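Local coordinates for protein lasso peptide isopeptidase AtxE2 (Asticcacaulis excentricus, PDB 5TXE) that hydrolyses the isopeptide bond of the lasso peptides astexin-2 and astexin-3, turning the threaded peptides into linear ones, at residues P293-C301 / A336-I344; R306-Y317 / C354-I362. The protein carries 1 engineered substitution. All coordinates share one frame; numbering follows the deposited sequence. Where two conformers were deposited one is given.

Contact 1: residues P293-C301 / A336-I344; sequences PVRCDEEAC and ADALKPVRI
L339 and P341 press against the disulfide-closed turn of 293-301, and K340, between them, reaches the carboxylate of E298. The CD1 branch of L339 reaches furthest toward 294-296: it lies 3.8 Å from CG1 of V294 and also rests on the backbone at CA of C296, while L339 CB sits 4.1 Å from C296 SG. The P341 ring meets the other sulfur, its CG 3.8 Å from C301 SG, and the same carbon has A300 CB 4.1 Å away. E298 CG lies 4.1 Å from P341 CD, and the E298 chain, bent at chi2 (-92°), turns OE2 to within 3.0 Å of K340 NZ in a salt bridge. The ammonium comes from above the carboxylate plane, 49° out of it, and the two side chains cross at about a right angle. An alanine here would remove both the carboxylate and the CG methylene, and would probably leave the K340 charge without its mate and thin the packing against P341 CD. The two segments belong to neighbouring four-stranded antiparallel sheets, consistent with adjacent blades of the beta-propeller known from prolyl oligopeptidases: 294-295 is the last strand of one, and 336-344 leads into 342-347, the last strand of the next. The C296-C301 disulfide, 2.2 Å between the SG atoms, ties the turn into a compact loop. C296 has its SG anti to the backbone N (chi1 176°), which brings the sulfur alongside L339, with P341 CD a little further off. Further out, backbone bonds from C296 and C301 to L284 and from V294 to A286 fix the turn on strand 283-288. On the partner side L339 packs on M334, and V342 pairs with R333 of strand 328-335.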
ATOM      1  N   PRO A 293     -12.138  28.911  19.227  1.00 46.21           N
ATOM      2  CA  PRO A 293     -12.622  27.846  18.352  1.00 47.24           C
ATOM      3  C   PRO A 293     -14.079  27.452  18.639  1.00 43.39           C
ATOM      4  O   PRO A 293     -14.456  27.344  19.754  1.00 43.96           O
ATOM      5  CB  PRO A 293     -11.675  26.681  18.662  1.00 51.61           C
ATOM      6  CG  PRO A 293     -10.992  27.013  19.954  1.00 53.29           C
ATOM      7  CD  PRO A 293     -10.991  28.496  20.070  1.00 50.36           C
ATOM      8  N   VAL A 294     -14.884  27.282  17.624  1.00 44.33           N
ATOM      9  CA  VAL A 294     -16.160  26.667  17.787  1.00 47.97           C
ATOM     10  C   VAL A 294     -16.131  25.222  17.212  1.00 54.98           C
ATOM     11  O   VAL A 294     -15.873  25.053  16.007  1.00 49.35           O
ATOM     12  CB  VAL A 294     -17.233  27.468  17.045  1.00 47.45           C
ATOM     13  CG1 VAL A 294     -18.596  26.783  17.192  1.00 49.43           C
ATOM     14  CG2 VAL A 294     -17.270  28.895  17.569  1.00 48.26           C
ATOM     15  N   ARG A 295     -16.432  24.213  18.060  1.00 56.62           N
ATOM     16  CA  ARG A 295     -16.541  22.799  17.662  1.00 53.50           C
ATOM     17  C   ARG A 295     -17.859  22.482  17.037  1.00 51.69           C
ATOM     18  O   ARG A 295     -18.879  22.731  17.643  1.00 61.75           O
ATOM     19  CB  ARG A 295     -16.463  21.875  18.861  1.00 62.71           C
ATOM     20  CG  ARG A 295     -15.088  21.635  19.393  1.00 68.24           C
ATOM     21  CD  ARG A 295     -15.164  20.582  20.494  1.00 76.23           C
ATOM     22  NE  ARG A 295     -14.344  19.450  20.113  1.00 83.19           N
ATOM     23  CZ  ARG A 295     -13.022  19.508  19.945  1.00 85.17           C
ATOM     24  NH1 ARG A 295     -12.343  20.631  20.152  1.00 75.81           N
ATOM     25  NH2 ARG A 295     -12.369  18.428  19.560  1.00 97.14           N
ATOM     26  N   CYS A 296     -17.838  21.888  15.840  1.00 54.49           N
ATOM     27  CA  CYS A 296     -19.045  21.329  15.207  1.00 55.83           C
ATOM     28  C   CYS A 296     -19.492  20.119  15.993  1.00 60.21           C
ATOM     29  O   CYS A 296     -18.661  19.290  16.381  1.00 52.85           O
ATOM     30  CB  CYS A 296     -18.715  20.906  13.797  1.00 56.00           C
ATOM     31  SG  CYS A 296     -20.038  20.094  12.903  1.00 54.55           S
ATOM     32  N   ASP A 297     -20.784  19.998  16.261  1.00 67.39           N
ATOM     33  CA  ASP A 297     -21.307  18.898  17.101  0.50 72.04           C
ATOM     34  C   ASP A 297     -21.714  17.692  16.241  1.00 74.02           C
ATOM     35  O   ASP A 297     -21.601  16.533  16.667  1.00 76.89           O
ATOM     36  CB  ASP A 297     -22.463  19.375  18.022  0.50 68.63           C
ATOM     37  CG  ASP A 297     -23.845  19.173  17.413  0.50 62.34           C
ATOM     38  OD1 ASP A 297     -24.179  19.894  16.453  0.50 57.35           O
ATOM     39  OD2 ASP A 297     -24.595  18.303  17.914  0.50 53.20           O
ATOM     40  N   GLU A 298     -22.141  17.964  15.003  1.00 68.10           N
ATOM     41  CA  GLU A 298     -22.714  16.940  14.133  1.00 64.97           C
ATOM     42  C   GLU A 298     -21.787  15.730  13.997  1.00 62.71           C
ATOM     43  O   GLU A 298     -20.560  15.829  14.059  1.00 61.72           O
ATOM     44  CB  GLU A 298     -23.011  17.468  12.727  1.00 67.40           C
ATOM     45  CG  GLU A 298     -23.661  18.837  12.644  1.00 78.02           C
ATOM     46  CD  GLU A 298     -25.167  18.780  12.616  1.00 85.27           C
ATOM     47  OE1 GLU A 298     -25.698  18.269  11.602  1.00 87.11           O
ATOM     48  OE2 GLU A 298     -25.806  19.298  13.569  1.00 93.14           O
ATOM     49  N   GLU A 299     -22.407  14.585  13.804  1.00 58.88           N
ATOM     50  CA  GLU A 299     -21.687  13.345  13.662  1.00 59.44           C
ATOM     51  C   GLU A 299     -20.857  13.368  12.363  1.00 48.62           C
ATOM     52  O   GLU A 299     -19.758  12.829  12.285  1.00 46.68           O
ATOM     53  CB  GLU A 299     -22.697  12.164  13.679  1.00 63.13           C
ATOM     54  CG  GLU A 299     -22.063  10.812  13.995  1.00 68.01           C
ATOM     55  CD  GLU A 299     -21.355  10.213  12.796  1.00 70.30           C
ATOM     56  OE1 GLU A 299     -21.885  10.342  11.663  1.00 71.62           O
ATOM     57  OE2 GLU A 299     -20.248   9.658  12.977  1.00 69.54           O
ATOM     58  N   ALA A 300     -21.404  13.984  11.340  1.00 42.46           N
ATOM     59  CA  ALA A 300     -20.737  14.092  10.056  1.00 39.62           C
ATOM     60  C   ALA A 300     -19.363  14.745  10.082  1.00 39.09           C
ATOM     61  O   ALA A 300     -18.606  14.564   9.162  1.00 43.54           O
ATOM     62  CB  ALA A 300     -21.633  14.854   9.118  1.00 40.74           C
ATOM     63  N   CYS A 301     -19.045  15.491  11.129  1.00 41.48           N
ATOM     64  CA  CYS A 301     -17.825  16.327  11.217  1.00 42.96           C
ATOM     65  C   CYS A 301     -16.733  15.510  11.836  1.00 42.56           C
ATOM     66  O   CYS A 301     -15.647  16.027  12.079  1.00 44.83           O
ATOM     67  CB  CYS A 301     -18.076  17.590  12.126  1.00 46.94           C
ATOM     68  SG  CYS A 301     -19.014  18.970  11.359  1.00 67.66           S
ATOM     69  N   ALA A 336     -20.087  27.993   4.755  1.00 46.67           N
ATOM     70  CA  ALA A 336     -19.040  28.335   5.711  1.00 54.13           C
ATOM     71  C   ALA A 336     -19.499  29.266   6.851  1.00 59.87           C
ATOM     72  O   ALA A 336     -18.792  29.389   7.850  1.00 52.51           O
ATOM     73  CB  ALA A 336     -17.850  28.932   4.985  1.00 57.55           C
ATOM     74  N   ASP A 337     -20.666  29.892   6.687  1.00 60.90           N
ATOM     75  CA  ASP A 337     -21.309  30.686   7.746  1.00 75.00           C
ATOM     76  C   ASP A 337     -21.605  29.885   9.020  1.00 73.42           C
ATOM     77  O   ASP A 337     -21.515  30.402  10.115  1.00 73.59           O
ATOM     78  CB  ASP A 337     -22.634  31.268   7.215  1.00 79.30           C
ATOM     79  CG  ASP A 337     -22.417  32.435   6.241  1.00 89.33           C
ATOM     80  OD1 ASP A 337     -21.278  32.977   6.199  1.00 86.70           O
ATOM     81  OD2 ASP A 337     -23.389  32.822   5.538  1.00 87.89           O
ATOM     82  N   ALA A 338     -21.983  28.626   8.854  1.00 70.07           N
ATOM     83  CA  ALA A 338     -22.480  27.807   9.942  1.00 67.12           C
ATOM     84  C   ALA A 338     -21.726  26.474  10.006  1.00 64.45           C
ATOM     85  O   ALA A 338     -20.701  26.297   9.336  1.00 63.14           O
ATOM     86  CB  ALA A 338     -23.974  27.576   9.741  1.00 61.33           C
ATOM     87  N   LEU A 339     -22.249  25.555  10.815  1.00 61.21           N
ATOM     88  CA  LEU A 339     -21.698  24.201  10.983  1.00 55.97           C
ATOM     89  C   LEU A 339     -22.749  23.119  10.740  1.00 49.68           C
ATOM     90  O   LEU A 339     -23.035  22.297  11.617  1.00 50.89           O
ATOM     91  CB  LEU A 339     -21.104  24.059  12.363  1.00 55.61           C
ATOM     92  CG  LEU A 339     -19.917  25.001  12.532  1.00 56.53           C
ATOM     93  CD1 LEU A 339     -19.457  25.003  13.973  1.00 54.88           C
ATOM     94  CD2 LEU A 339     -18.749  24.614  11.627  1.00 59.25           C
ATOM     95  N   LYS A 340     -23.297  23.150   9.527  1.00 46.36           N
ATOM     96  CA  LYS A 340     -24.336  22.239   9.062  1.00 52.55           C
ATOM     97  C   LYS A 340     -23.923  21.515   7.773  1.00 49.65           C
ATOM     98  O   LYS A 340     -24.413  21.850   6.705  1.00 48.07           O
ATOM     99  CB  LYS A 340     -25.633  23.027   8.757  1.00 57.18           C
ATOM    100  CG  LYS A 340     -26.590  23.299   9.923  1.00 67.54           C
ATOM    101  CD  LYS A 340     -26.401  22.462  11.187  1.00 71.38           C
ATOM    102  CE  LYS A 340     -27.653  22.514  12.057  1.00 78.98           C
ATOM    103  NZ  LYS A 340     -27.443  21.811  13.353  1.00 80.11           N
ATOM    104  N   PRO A 341     -23.050  20.507   7.861  1.00 46.54           N
ATOM    105  CA  PRO A 341     -22.639  19.803   6.643  1.00 42.13           C
ATOM    106  C   PRO A 341     -23.731  18.952   6.060  1.00 41.72           C
ATOM    107  O   PRO A 341     -24.503  18.381   6.783  1.00 42.11           O
ATOM    108  CB  PRO A 341     -21.475  18.950   7.090  1.00 48.18           C
ATOM    109  CG  PRO A 341     -21.555  18.901   8.563  1.00 48.93           C
ATOM    110  CD  PRO A 341     -22.299  20.099   9.043  1.00 44.38           C
ATOM    111  N   VAL A 342     -23.811  18.930   4.736  1.00 43.77           N
ATOM    112  CA  VAL A 342     -24.743  18.095   4.001  1.00 49.85           C
ATOM    113  C   VAL A 342     -23.981  17.111   3.090  1.00 47.00           C
ATOM    114  O   VAL A 342     -23.080  17.509   2.339  1.00 48.60           O
ATOM    115  CB  VAL A 342     -25.661  18.970   3.139  1.00 51.98           C
ATOM    116  CG1 VAL A 342     -26.627  18.107   2.339  1.00 52.98           C
ATOM    117  CG2 VAL A 342     -26.424  19.935   4.045  1.00 57.90           C
ATOM    118  N   ARG A 343     -24.371  15.838   3.142  1.00 48.16           N
ATOM    119  CA  ARG A 343     -23.741  14.799   2.323  1.00 44.94           C
ATOM    120  C   ARG A 343     -24.173  14.935   0.909  1.00 42.07           C
ATOM    121  O   ARG A 343     -25.339  14.974   0.651  1.00 49.29           O
ATOM    122  CB  ARG A 343     -24.146  13.413   2.799  1.00 46.58           C
ATOM    123  CG  ARG A 343     -23.237  12.332   2.239  1.00 50.13           C
ATOM    124  CD  ARG A 343     -23.392  11.040   3.007  1.00 49.50           C
ATOM    125  NE  ARG A 343     -24.640  10.410   2.632  1.00 52.46           N
ATOM    126  CZ  ARG A 343     -25.074   9.283   3.171  1.00 54.23           C
ATOM    127  NH1 ARG A 343     -24.366   8.679   4.108  1.00 57.56           N
ATOM    128  NH2 ARG A 343     -26.211   8.760   2.772  1.00 52.89           N
ATOM    129  N   ILE A 344     -23.245  15.007  -0.030  1.00 44.54           N
ATOM    130  CA  ILE A 344     -23.632  15.060  -1.433  1.00 43.52           C
ATOM    131  C   ILE A 344     -23.232  13.839  -2.252  1.00 45.65           C
ATOM    132  O   ILE A 344     -23.697  13.683  -3.363  1.00 43.72           O
ATOM    133  CB  ILE A 344     -23.075  16.314  -2.115  1.00 46.39           C
ATOM    134  CG1 ILE A 344     -21.576  16.394  -1.961  1.00 45.79           C
ATOM    135  CG2 ILE A 344     -23.702  17.568  -1.497  1.00 50.29           C
ATOM    136  CD1 ILE A 344     -20.985  17.469  -2.841  1.00 47.37           C
TER

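Contact 2: residues R306-Y317 / C354-I362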
ATOM      1  N   ARG A 306      -9.943  14.758   4.658  1.00 31.82           N
ATOM      2  CA  ARG A 306      -9.506  15.736   3.697  1.00 34.74           C
ATOM      3  C   ARG A 306     -10.524  16.857   3.665  1.00 31.51           C
ATOM      4  O   ARG A 306     -11.716  16.591   3.583  1.00 34.19           O
ATOM      5  CB  ARG A 306      -9.426  15.106   2.285  1.00 33.09           C
ATOM      6  CG  ARG A 306      -8.171  15.455   1.514  1.00 38.38           C
ATOM      7  CD  ARG A 306      -7.978  16.950   1.343  1.00 41.44           C
ATOM      8  NE  ARG A 306      -6.890  17.262   0.422  1.00 43.26           N
ATOM      9  CZ  ARG A 306      -6.421  18.499   0.175  1.00 49.85           C
ATOM     10  NH1 ARG A 306      -6.943  19.583   0.769  1.00 44.38           N
ATOM     11  NH2 ARG A 306      -5.415  18.672  -0.695  1.00 42.46           N
ATOM     12  N   MET A 307     -10.062  18.102   3.647  1.00 36.17           N
ATOM     13  CA  MET A 307     -10.997  19.236   3.431  1.00 38.42           C
ATOM     14  C   MET A 307     -10.496  20.282   2.404  1.00 36.76           C
ATOM     15  O   MET A 307      -9.306  20.421   2.182  1.00 32.66           O
ATOM     16  CB  MET A 307     -11.242  19.895   4.771  1.00 38.52           C
ATOM     17  CG  MET A 307     -10.057  20.673   5.308  1.00 38.69           C
ATOM     18  SD  MET A 307     -10.429  21.588   6.820  1.00 40.34           S
ATOM     19  CE  MET A 307     -10.821  20.282   7.972  1.00 43.99           C
ATOM     20  N   TRP A 308     -11.416  21.034   1.818  1.00 38.22           N
ATOM     21  CA  TRP A 308     -11.098  22.085   0.838  1.00 40.47           C
ATOM     22  C   TRP A 308     -11.989  23.300   1.023  1.00 44.50           C
ATOM     23  O   TRP A 308     -13.239  23.155   1.080  1.00 41.49           O
ATOM     24  CB  TRP A 308     -11.416  21.603  -0.574  1.00 41.11           C
ATOM     25  CG  TRP A 308     -10.588  20.467  -1.091  1.00 41.60           C
ATOM     26  CD1 TRP A 308      -9.446  20.564  -1.814  1.00 40.47           C
ATOM     27  CD2 TRP A 308     -10.861  19.074  -0.945  1.00 39.68           C
ATOM     28  NE1 TRP A 308      -8.977  19.321  -2.112  1.00 39.65           N
ATOM     29  CE2 TRP A 308      -9.840  18.389  -1.596  1.00 41.39           C
ATOM     30  CE3 TRP A 308     -11.864  18.344  -0.301  1.00 44.15           C
ATOM     31  CZ2 TRP A 308      -9.781  17.004  -1.628  1.00 42.35           C
ATOM     32  CZ3 TRP A 308     -11.822  16.967  -0.359  1.00 47.29           C
ATOM     33  CH2 TRP A 308     -10.777  16.308  -1.017  1.00 42.98           C
ATOM     34  N   GLY A 309     -11.360  24.474   1.155  1.00 45.24           N
ATOM     35  CA  GLY A 309     -12.093  25.734   1.311  1.00 44.74           C
ATOM     36  C   GLY A 309     -12.348  26.401  -0.030  1.00 45.25           C
ATOM     37  O   GLY A 309     -11.488  26.421  -0.871  1.00 47.35           O
ATOM     38  N   ASP A 310     -13.512  26.995  -0.212  1.00 46.52           N
ATOM     39  CA  ASP A 310     -13.849  27.696  -1.462  1.00 52.58           C
ATOM     40  C   ASP A 310     -14.405  29.070  -1.116  1.00 53.21           C
ATOM     41  O   ASP A 310     -15.575  29.154  -0.724  1.00 52.04           O
ATOM     42  CB  ASP A 310     -14.903  26.868  -2.226  1.00 52.76           C
ATOM     43  CG  ASP A 310     -15.348  27.499  -3.570  1.00 58.83           C
ATOM     44  OD1 ASP A 310     -14.911  28.635  -3.893  1.00 51.27           O
ATOM     45  OD2 ASP A 310     -16.129  26.800  -4.297  1.00 56.40           O
ATOM     46  N   GLU A 311     -13.592  30.121  -1.284  1.00 53.37           N
ATOM     47  CA  GLU A 311     -13.990  31.510  -0.942  1.00 64.55           C
ATOM     48  C   GLU A 311     -15.162  32.041  -1.769  1.00 61.49           C
ATOM     49  O   GLU A 311     -16.115  32.605  -1.230  1.00 61.56           O
ATOM     50  CB  GLU A 311     -12.778  32.477  -1.051  1.00 70.31           C
ATOM     51  CG  GLU A 311     -12.592  33.401   0.158  1.00 75.18           C
ATOM     52  CD  GLU A 311     -11.150  33.429   0.636  1.00 83.50           C
ATOM     53  OE1 GLU A 311     -10.675  32.352   1.091  1.00 69.39           O
ATOM     54  OE2 GLU A 311     -10.501  34.512   0.575  1.00 87.31           O
ATOM     55  N   THR A 312     -15.120  31.776  -3.064  1.00 59.09           N
ATOM     56  CA  THR A 312     -16.156  32.210  -3.982  1.00 63.26           C
ATOM     57  C   THR A 312     -17.541  31.688  -3.584  1.00 67.61           C
ATOM     58  O   THR A 312     -18.519  32.447  -3.526  1.00 72.09           O
ATOM     59  CB  THR A 312     -15.795  31.734  -5.397  1.00 60.21           C
ATOM     60  OG1 THR A 312     -14.496  32.226  -5.699  1.00 60.33           O
ATOM     61  CG2 THR A 312     -16.764  32.221  -6.454  1.00 56.59           C
ATOM     62  N   ALA A 313     -17.642  30.390  -3.324  1.00 67.30           N
ATOM     63  CA  ALA A 313     -18.930  29.802  -2.982  1.00 56.27           C
ATOM     64  C   ALA A 313     -19.179  29.966  -1.488  1.00 50.64           C
ATOM     65  O   ALA A 313     -20.296  29.731  -1.014  1.00 52.70           O
ATOM     66  CB  ALA A 313     -18.957  28.331  -3.362  1.00 61.61           C
ATOM     67  N   ASN A 314     -18.134  30.338  -0.757  1.00 50.44           N
ATOM     68  CA  ASN A 314     -18.183  30.452   0.689  1.00 55.01           C
ATOM     69  C   ASN A 314     -18.632  29.117   1.310  1.00 55.37           C
ATOM     70  O   ASN A 314     -19.653  29.053   2.006  1.00 53.64           O
ATOM     71  CB  ASN A 314     -19.105  31.618   1.071  1.00 54.40           C
ATOM     72  CG  ASN A 314     -19.132  31.875   2.545  1.00 54.89           C
ATOM     73  OD1 ASN A 314     -18.084  32.010   3.199  1.00 54.20           O
ATOM     74  ND2 ASN A 314     -20.343  31.964   3.091  1.00 55.52           N
ATOM     75  N   VAL A 315     -17.915  28.035   0.984  1.00 53.26           N
ATOM     76  CA  VAL A 315     -18.232  26.714   1.539  1.00 50.66           C
ATOM     77  C   VAL A 315     -16.975  25.940   1.829  1.00 46.90           C
ATOM     78  O   VAL A 315     -15.914  26.254   1.306  1.00 45.60           O
ATOM     79  CB  VAL A 315     -19.177  25.847   0.655  1.00 54.99           C
ATOM     80  CG1 VAL A 315     -20.420  26.609   0.222  1.00 54.65           C
ATOM     81  CG2 VAL A 315     -18.488  25.367  -0.573  1.00 61.33           C
ATOM     82  N   LEU A 316     -17.103  24.981   2.742  1.00 42.88           N
ATOM     83  CA  LEU A 316     -16.086  24.004   2.998  1.00 41.78           C
ATOM     84  C   LEU A 316     -16.588  22.668   2.463  1.00 47.30           C
ATOM     85  O   LEU A 316     -17.777  22.343   2.614  1.00 41.48           O
ATOM     86  CB  LEU A 316     -15.861  23.891   4.487  1.00 43.20           C
ATOM     87  CG  LEU A 316     -14.739  22.970   4.891  1.00 39.76           C
ATOM     88  CD1 LEU A 316     -13.379  23.581   4.584  1.00 40.28           C
ATOM     89  CD2 LEU A 316     -14.867  22.615   6.348  1.00 39.25           C
ATOM     90  N   TYR A 317     -15.703  21.934   1.771  1.00 45.35           N
ATOM     91  CA  TYR A 317     -15.990  20.559   1.370  1.00 37.24           C
ATOM     92  C   TYR A 317     -15.062  19.618   2.118  1.00 35.50           C
ATOM     93  O   TYR A 317     -13.922  19.958   2.393  1.00 37.50           O
ATOM     94  CB  TYR A 317     -15.761  20.375  -0.102  1.00 37.51           C
ATOM     95  CG  TYR A 317     -16.442  21.360  -0.992  1.00 38.33           C
ATOM     96  CD1 TYR A 317     -17.756  21.180  -1.391  1.00 38.23           C
ATOM     97  CD2 TYR A 317     -15.740  22.462  -1.486  1.00 42.19           C
ATOM     98  CE1 TYR A 317     -18.369  22.085  -2.237  1.00 41.88           C
ATOM     99  CE2 TYR A 317     -16.338  23.365  -2.362  1.00 44.37           C
ATOM    100  CZ  TYR A 317     -17.651  23.200  -2.739  1.00 42.48           C
ATOM    101  OH  TYR A 317     -18.241  24.155  -3.603  1.00 43.29           O
ATOM    102  N   CYS A 354      -7.489  14.018  -4.668  1.00 31.77           N
ATOM    103  CA  CYS A 354      -8.429  14.992  -5.193  1.00 32.98           C
ATOM    104  C   CYS A 354      -7.918  16.423  -5.057  1.00 32.27           C
ATOM    105  O   CYS A 354      -7.355  16.807  -4.035  1.00 32.63           O
ATOM    106  CB  CYS A 354      -9.741  14.915  -4.449  1.00 32.37           C
ATOM    107  SG  CYS A 354     -10.704  13.375  -4.525  1.00 44.28           S
ATOM    108  N   GLU A 355      -8.141  17.206  -6.089  1.00 33.04           N
ATOM    109  CA  GLU A 355      -7.859  18.643  -6.086  1.00 33.17           C
ATOM    110  C   GLU A 355      -9.040  19.413  -6.716  1.00 36.04           C
ATOM    111  O   GLU A 355      -9.763  18.885  -7.624  1.00 30.73           O
ATOM    112  CB  GLU A 355      -6.589  18.938  -6.870  1.00 37.40           C
ATOM    113  CG  GLU A 355      -5.309  18.474  -6.158  1.00 39.08           C
ATOM    114  CD  GLU A 355      -4.033  19.013  -6.824  1.00 43.22           C
ATOM    115  OE1 GLU A 355      -4.104  19.610  -7.924  1.00 45.00           O
ATOM    116  OE2 GLU A 355      -2.937  18.820  -6.265  1.00 47.89           O
ATOM    117  N   ARG A 356      -9.276  20.643  -6.233  1.00 38.08           N
ATOM    118  CA  ARG A 356     -10.484  21.393  -6.664  1.00 39.48           C
ATOM    119  C   ARG A 356     -10.192  22.369  -7.779  1.00 37.63           C
ATOM    120  O   ARG A 356      -9.192  23.067  -7.751  1.00 36.38           O
ATOM    121  CB  ARG A 356     -11.081  22.129  -5.474  1.00 42.88           C
ATOM    122  CG  ARG A 356     -12.433  22.805  -5.718  1.00 42.58           C
ATOM    123  CD  ARG A 356     -12.993  23.464  -4.452  1.00 40.64           C
ATOM    124  NE  ARG A 356     -12.115  24.505  -3.941  1.00 39.54           N
ATOM    125  CZ  ARG A 356     -11.991  25.705  -4.493  1.00 39.83           C
ATOM    126  NH1 ARG A 356     -12.767  26.087  -5.521  1.00 42.19           N
ATOM    127  NH2 ARG A 356     -11.127  26.548  -3.983  1.00 43.12           N
ATOM    128  N   GLN A 357     -11.065  22.363  -8.774  1.00 40.36           N
ATOM    129  CA  GLN A 357     -11.172  23.426  -9.785  1.00 46.86           C
ATOM    130  C   GLN A 357     -12.617  23.975  -9.742  1.00 39.46           C
ATOM    131  O   GLN A 357     -13.566  23.296 -10.182  1.00 35.58           O
ATOM    132  CB  GLN A 357     -10.927  22.877 -11.206  1.00 52.00           C
ATOM    133  CG  GLN A 357     -11.326  23.837 -12.350  1.00 56.90           C
ATOM    134  CD  GLN A 357     -12.090  23.136 -13.463  1.00 63.00           C
ATOM    135  OE1 GLN A 357     -13.167  22.575 -13.234  1.00 78.69           O
ATOM    136  NE2 GLN A 357     -11.554  23.169 -14.674  1.00 63.91           N
ATOM    137  N   ALA A 358     -12.743  25.222  -9.303  1.00 39.23           N
ATOM    138  CA  ALA A 358     -14.034  25.877  -9.129  1.00 41.07           C
ATOM    139  C   ALA A 358     -15.004  24.990  -8.345  1.00 39.64           C
ATOM    140  O   ALA A 358     -14.738  24.706  -7.175  1.00 41.49           O
ATOM    141  CB  ALA A 358     -14.612  26.279 -10.482  1.00 41.65           C
ATOM    142  N   LYS A 359     -16.064  24.497  -8.999  1.00 43.57           N
ATOM    143  CA  LYS A 359     -17.054  23.635  -8.367  1.00 50.08           C
ATOM    144  C   LYS A 359     -16.998  22.147  -8.804  1.00 49.71           C
ATOM    145  O   LYS A 359     -17.978  21.380  -8.694  1.00 41.63           O
ATOM    146  CB  LYS A 359     -18.429  24.255  -8.567  1.00 60.75           C
ATOM    147  CG  LYS A 359     -18.690  25.287  -7.491  1.00 65.89           C
ATOM    148  CD  LYS A 359     -19.994  26.001  -7.732  1.00 70.08           C
ATOM    149  CE  LYS A 359     -19.977  27.282  -6.912  1.00 79.80           C
ATOM    150  NZ  LYS A 359     -21.133  28.156  -7.213  1.00 72.83           N
ATOM    151  N   ARG A 360     -15.814  21.737  -9.259  1.00 50.29           N
ATOM    152  CA  ARG A 360     -15.511  20.310  -9.392  1.00 51.45           C
ATOM    153  C   ARG A 360     -14.273  19.888  -8.582  1.00 46.25           C
ATOM    154  O   ARG A 360     -13.339  20.649  -8.326  1.00 38.30           O
ATOM    155  CB  ARG A 360     -15.467  19.830 -10.859  1.00 59.62           C
ATOM    156  CG  ARG A 360     -15.225  20.904 -11.888  1.00 69.22           C
ATOM    157  CD  ARG A 360     -16.183  20.782 -13.067  1.00 77.89           C
ATOM    158  NE  ARG A 360     -15.812  19.730 -14.020  1.00 75.69           N
ATOM    159  CZ  ARG A 360     -14.746  19.777 -14.825  1.00 71.63           C
ATOM    160  NH1 ARG A 360     -13.884  20.798 -14.812  1.00 60.94           N
ATOM    161  NH2 ARG A 360     -14.532  18.764 -15.651  1.00 84.21           N
ATOM    162  N   LEU A 361     -14.320  18.637  -8.169  1.00 40.84           N
ATOM    163  CA  LEU A 361     -13.190  17.938  -7.643  1.00 41.72           C
ATOM    164  C   LEU A 361     -12.697  17.034  -8.784  1.00 35.71           C
ATOM    165  O   LEU A 361     -13.488  16.367  -9.435  1.00 30.71           O
ATOM    166  CB  LEU A 361     -13.675  17.100  -6.462  1.00 42.89           C
ATOM    167  CG  LEU A 361     -12.822  17.021  -5.228  1.00 41.68           C
ATOM    168  CD1 LEU A 361     -12.262  18.382  -4.824  1.00 45.20           C
ATOM    169  CD2 LEU A 361     -13.649  16.435  -4.105  1.00 42.28           C
ATOM    170  N   ILE A 362     -11.404  17.050  -9.034  1.00 32.98           N
ATOM    171  CA  ILE A 362     -10.790  16.053  -9.893  1.00 34.77           C
ATOM    172  C   ILE A 362     -10.035  15.063  -9.028  1.00 32.40           C
ATOM    173  O   ILE A 362      -9.131  15.462  -8.284  1.00 33.66           O
ATOM    174  CB  ILE A 362      -9.831  16.715 -10.871  1.00 37.81           C
ATOM    175  CG1 ILE A 362     -10.683  17.521 -11.864  1.00 39.93           C
ATOM    176  CG2 ILE A 362      -9.138  15.692 -11.748  1.00 35.01           C
ATOM    177  CD1 ILE A 362     -10.956  18.941 -11.535  1.00 40.11           C
TER
HETATM  178  O   HOH W   1      -5.914  15.419  -1.618  1.00 43.11           O
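W308 and R356, with K359 beyond them, join two successive antiparallel sheets arranged like neighbouring blades of the propeller expected in this peptidase family. Strand 306-310 and strand 354-357, the first strand of the next sheet, run nearly parallel (10°) with their axes 8.6 Å apart, too far for backbone pairing, so side chains make the contact. The W308 indole is clamped. L361 CD1 sits over one face, 4.2 Å from the centroid of the six-membered ring, in a CH-pi contact; R306 CD covers the opposite face, toward the rim. At the ring's edge, C354 O approaches W308 CZ2 to 3.4 Å, and the same carbonyl is linked through water 1 to R306 NE. The R356 chain, straight as far as CD, bends at chi3 (61°), turning the guanidinium toward D310. It stacks on that side chain, CB over its centre and the carboxylate toward NH1, the planes 13° apart; D310 OD2 to R356 NH1 is long, 3.6 Å, an attraction of charges alone. R356 NH2 gives G309 O a weak, bent hydrogen bond of 3.1 Å. Further back along the arginine, its CD touches Y317 CE2 at 3.9 Å. K359 stretches past the Y317 hydroxyl to A313, CE to CB 3.8 Å. The rotation of the guanidinium is held chiefly by the hydrogen bond from R356 NH1 to A358 O, 2.9 Å, on a lone pair in the carbonyl plane.

Overall arrangement
From the N terminus the chain passes 293-301, then 306-317, 336-344 and 354-362, so the two contacts alternate and cross. Contact 1 closes a loop of 34 residues, contact 2 one of 36, and neither loop holds a helix. Both share the sheet of strands 304-310, 315-322, 328-335 and 342-347. Contact 1 fastens the approach to its last strand to the end of the preceding sheet, at 294-295; contact 2 fastens its first two strands to the following sheet, at 350-357 and 360-367. Their centres lie about 16 Å apart, and a probable hydrogen bond from A336 N to N314 O, 3.0 Å, joins them directly.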